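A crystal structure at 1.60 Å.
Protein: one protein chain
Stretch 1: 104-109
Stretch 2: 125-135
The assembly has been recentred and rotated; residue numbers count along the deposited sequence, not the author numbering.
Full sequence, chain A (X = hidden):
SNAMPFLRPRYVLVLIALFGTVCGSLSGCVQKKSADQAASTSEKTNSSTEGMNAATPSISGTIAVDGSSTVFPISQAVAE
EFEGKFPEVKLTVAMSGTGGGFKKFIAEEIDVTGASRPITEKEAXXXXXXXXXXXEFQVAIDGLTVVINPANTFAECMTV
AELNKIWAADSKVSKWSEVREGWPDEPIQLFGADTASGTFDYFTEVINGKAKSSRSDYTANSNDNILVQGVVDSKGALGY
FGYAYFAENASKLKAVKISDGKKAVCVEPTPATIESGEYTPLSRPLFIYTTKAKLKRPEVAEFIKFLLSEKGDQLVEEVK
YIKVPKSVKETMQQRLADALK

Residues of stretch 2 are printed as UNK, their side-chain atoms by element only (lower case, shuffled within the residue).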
# COMPACT_ATOMS: atom_id res chain seq x y z
N LYS A 104 -7.54 18.30 -0.43
CA LYS A 104 -7.80 18.92 -1.72
C LYS A 104 -9.13 18.46 -2.29
O LYS A 104 -9.80 19.19 -3.01
CB LYS A 104 -6.67 18.62 -2.71
CG LYS A 104 -5.31 19.13 -2.27
CD LYS A 104 -4.44 19.46 -3.48
CE LYS A 104 -3.03 19.86 -3.08
NZ LYS A 104 -2.21 20.26 -4.26
N PHE A 105 -9.50 17.23 -1.96
CA PHE A 105 -10.78 16.66 -2.35
C PHE A 105 -11.91 17.46 -1.73
O PHE A 105 -12.86 17.84 -2.40
CB PHE A 105 -10.84 15.21 -1.86
CG PHE A 105 -11.96 14.39 -2.45
CD1 PHE A 105 -11.94 14.01 -3.78
CD2 PHE A 105 -13.02 13.97 -1.65
CE1 PHE A 105 -12.96 13.22 -4.31
CE2 PHE A 105 -14.04 13.19 -2.17
CZ PHE A 105 -14.02 12.81 -3.50
N ILE A 106 -11.78 17.72 -0.43
CA ILE A 106 -12.77 18.50 0.31
C ILE A 106 -12.80 19.95 -0.18
O ILE A 106 -13.86 20.57 -0.25
CB ILE A 106 -12.51 18.43 1.84
CG1 ILE A 106 -12.82 17.03 2.36
CG2 ILE A 106 -13.33 19.47 2.59
CD1 ILE A 106 -12.12 16.69 3.67
N ALA A 107 -11.63 20.48 -0.53
CA ALA A 107 -11.53 21.84 -1.06
C ALA A 107 -11.95 21.92 -2.53
O ALA A 107 -11.94 23.00 -3.13
CB ALA A 107 -10.11 22.38 -0.88
N GLU A 108 -12.32 20.76 -3.09
CA GLU A 108 -12.81 20.65 -4.47
C GLU A 108 -11.81 21.14 -5.51
O GLU A 108 -12.18 21.81 -6.48
CB GLU A 108 -14.15 21.37 -4.62
CG GLU A 108 -15.25 20.76 -3.76
CD GLU A 108 -16.63 21.29 -4.10
OE1 GLU A 108 -16.97 22.41 -3.67
OE2 GLU A 108 -17.37 20.58 -4.81
N GLU A 109 -10.54 20.80 -5.30
CA GLU A 109 -9.47 21.22 -6.19
C GLU A 109 -8.94 20.07 -7.05
O GLU A 109 -8.04 20.26 -7.86
CB GLU A 109 -8.34 21.87 -5.37
CG GLU A 109 -8.75 23.17 -4.68
CD GLU A 109 -7.86 23.53 -3.50
OE1 GLU A 109 -7.06 22.68 -3.06
OE2 GLU A 109 -7.99 24.68 -3.00
N UNK A 125 -17.64 13.76 7.03
CA UNK A 125 -18.53 14.83 7.48
C UNK A 125 -18.19 16.14 6.78
O UNK A 125 -19.09 16.91 6.44
c UNK A 125 -18.46 14.99 8.99
N UNK A 126 -16.90 16.40 6.57
CA UNK A 126 -16.48 17.61 5.86
C UNK A 126 -16.98 17.57 4.42
O UNK A 126 -17.37 18.58 3.85
o UNK A 126 -12.60 19.34 6.17
o UNK A 126 -12.22 18.52 8.17
c UNK A 126 -12.97 18.71 7.19
c UNK A 126 -14.39 18.18 7.25
c UNK A 126 -14.96 17.80 5.89
N UNK A 127 -16.97 16.37 3.84
CA UNK A 127 -17.50 16.17 2.50
C UNK A 127 -19.00 16.44 2.46
O UNK A 127 -19.46 17.23 1.63
c UNK A 127 -17.21 14.75 2.01
s UNK A 127 -15.49 14.51 1.49
N UNK A 128 -19.74 15.81 3.35
CA UNK A 128 -21.20 15.96 3.38
C UNK A 128 -21.59 17.42 3.58
O UNK A 128 -22.52 17.89 2.94
c UNK A 128 -21.84 15.08 4.45
c UNK A 128 -22.86 12.82 4.93
n UNK A 128 -25.10 11.85 4.45
c UNK A 128 -24.27 13.08 4.43
c UNK A 128 -21.83 13.60 4.11
N UNK A 129 -20.88 18.12 4.46
CA UNK A 129 -21.18 19.52 4.75
C UNK A 129 -21.07 20.39 3.51
O UNK A 129 -21.72 21.43 3.42
c UNK A 129 -20.25 20.04 5.84
N UNK A 130 -20.27 19.95 2.54
CA UNK A 130 -20.03 20.73 1.33
C UNK A 130 -20.83 20.23 0.14
O UNK A 130 -20.62 20.66 -0.99
c UNK A 130 -16.24 21.49 1.66
n UNK A 130 -15.62 23.92 1.71
c UNK A 130 -17.73 21.75 1.80
c UNK A 130 -15.43 22.58 2.34
c UNK A 130 -18.53 20.75 0.99
N UNK A 131 -21.74 19.30 0.39
CA UNK A 131 -22.55 18.74 -0.67
C UNK A 131 -21.80 17.75 -1.53
O UNK A 131 -22.25 17.39 -2.62
N UNK A 132 -20.65 17.29 -1.04
CA UNK A 132 -19.81 16.37 -1.80
C UNK A 132 -20.29 14.93 -1.58
O UNK A 132 -20.26 14.41 -0.46
c UNK A 132 -17.46 15.53 -2.20
c UNK A 132 -16.36 18.13 -1.28
c UNK A 132 -17.82 17.93 -1.63
c UNK A 132 -18.32 16.50 -1.40
N UNK A 133 -20.74 14.30 -2.65
CA UNK A 133 -21.26 12.94 -2.59
C UNK A 133 -20.21 11.96 -3.08
O UNK A 133 -20.20 11.56 -4.25
o UNK A 133 -22.89 10.75 -2.37
o UNK A 133 -24.45 11.51 -3.73
c UNK A 133 -23.34 11.61 -3.16
c UNK A 133 -22.51 12.84 -3.46
N UNK A 134 -19.31 11.56 -2.18
CA UNK A 134 -18.17 10.73 -2.56
C UNK A 134 -18.59 9.30 -2.92
O UNK A 134 -19.57 8.77 -2.40
c UNK A 134 -17.14 10.71 -1.42
c UNK A 134 -17.25 8.50 -0.19
o UNK A 134 -18.49 7.54 3.09
c UNK A 134 -18.42 9.66 2.01
c UNK A 134 -18.09 10.44 0.90
c UNK A 134 -18.16 8.31 2.00
c UNK A 134 -17.58 7.73 0.90
c UNK A 134 -17.51 9.87 -0.22
N UNK A 135 -17.82 8.68 -3.82
CA UNK A 135 -18.00 7.26 -4.12
C UNK A 135 -16.67 6.56 -3.91
O UNK A 135 -15.63 7.01 -4.39
c UNK A 135 -18.87 5.57 -5.76
c UNK A 135 -19.66 7.94 -5.88
c UNK A 135 -18.48 7.03 -5.56
O HOH W 1 -14.94 22.95 -1.23
O HOH W 2 -19.11 22.93 -1.64

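Position 125 carries a single carbon beyond CA, and nothing on stretch 1 lies within reach; it is Ala125, on an exposed part of the helix. Position 126 has three carbons in a row, the third bearing two oxygens. One of these oxygens lies 3.7 Å from CG2 of Ile106. A carboxylate on a two-carbon stem identifies Glu126, whose CA-to-CB bond points toward stretch 1.

At position 127 one carbon is followed by a sulfur. The sulfur sits 3.8 Å from CG1 of Ile106 and 4.0 Å from CD2 of Phe105, near the plane of the ring and 80° off its normal. This is Cys127, buried, with its SG meeting the edge of the aromatic ring.

Position 128 has four carbons in a row ending in nitrogen and does not reach stretch 1: Lys128. Position 129, with one carbon, is Ala129, whose N donates to O of Ala125 at 2.9 Å.

Position 130 again shows four carbons and a terminal nitrogen, but here the chain turns toward stretch 1, and one of its methylene carbons comes within 3.2 Å of O of Ile106. The residue is Lys130. Position 131 has no side-chain atoms and a phi of 76°, a conformation that favours glycine: Gly131. Its N donates to O of Lys128 at 3.0 Å.

Position 132 has four carbons, forked at the first, with one arm two carbons long. The end of that arm lies 3.6 Å from O of Ile106, 3.7 Å from O of Phe105 and 3.8 Å from CG of Glu108. This is Ile132, whose N is held by O of Cys127 at 2.9 Å; its CG2 is 4.1 Å from CE2 of Phe105.

Position 133, two carbons with two oxygens on the second, points away: Asp133. Position 134 has one carbon and a six-membered ring bearing an oxygen, hence Tyr134; its CB lies 4.0 Å from CE2 of Phe105, while the ring leads away. Position 135, one carbon carrying two more, is Val135, directed away.

The contact is chiefly apolar packing, with no direct hydrogen bond between the stretches. Phe105 and Ile106 fit against Cys127 and Ile132, while polar groups communicate through water. Water 1 donates to O of Ile106 (2.8 Å) and OE1 of Glu108 (3.2 Å) and accepts from NZ of Lys130 (3.2 Å); water 2 links OE1 of Glu108 (3.0 Å) to O of Lys130 (2.8 Å).

Stretch 2 (125-135) AECKAKGIDYV
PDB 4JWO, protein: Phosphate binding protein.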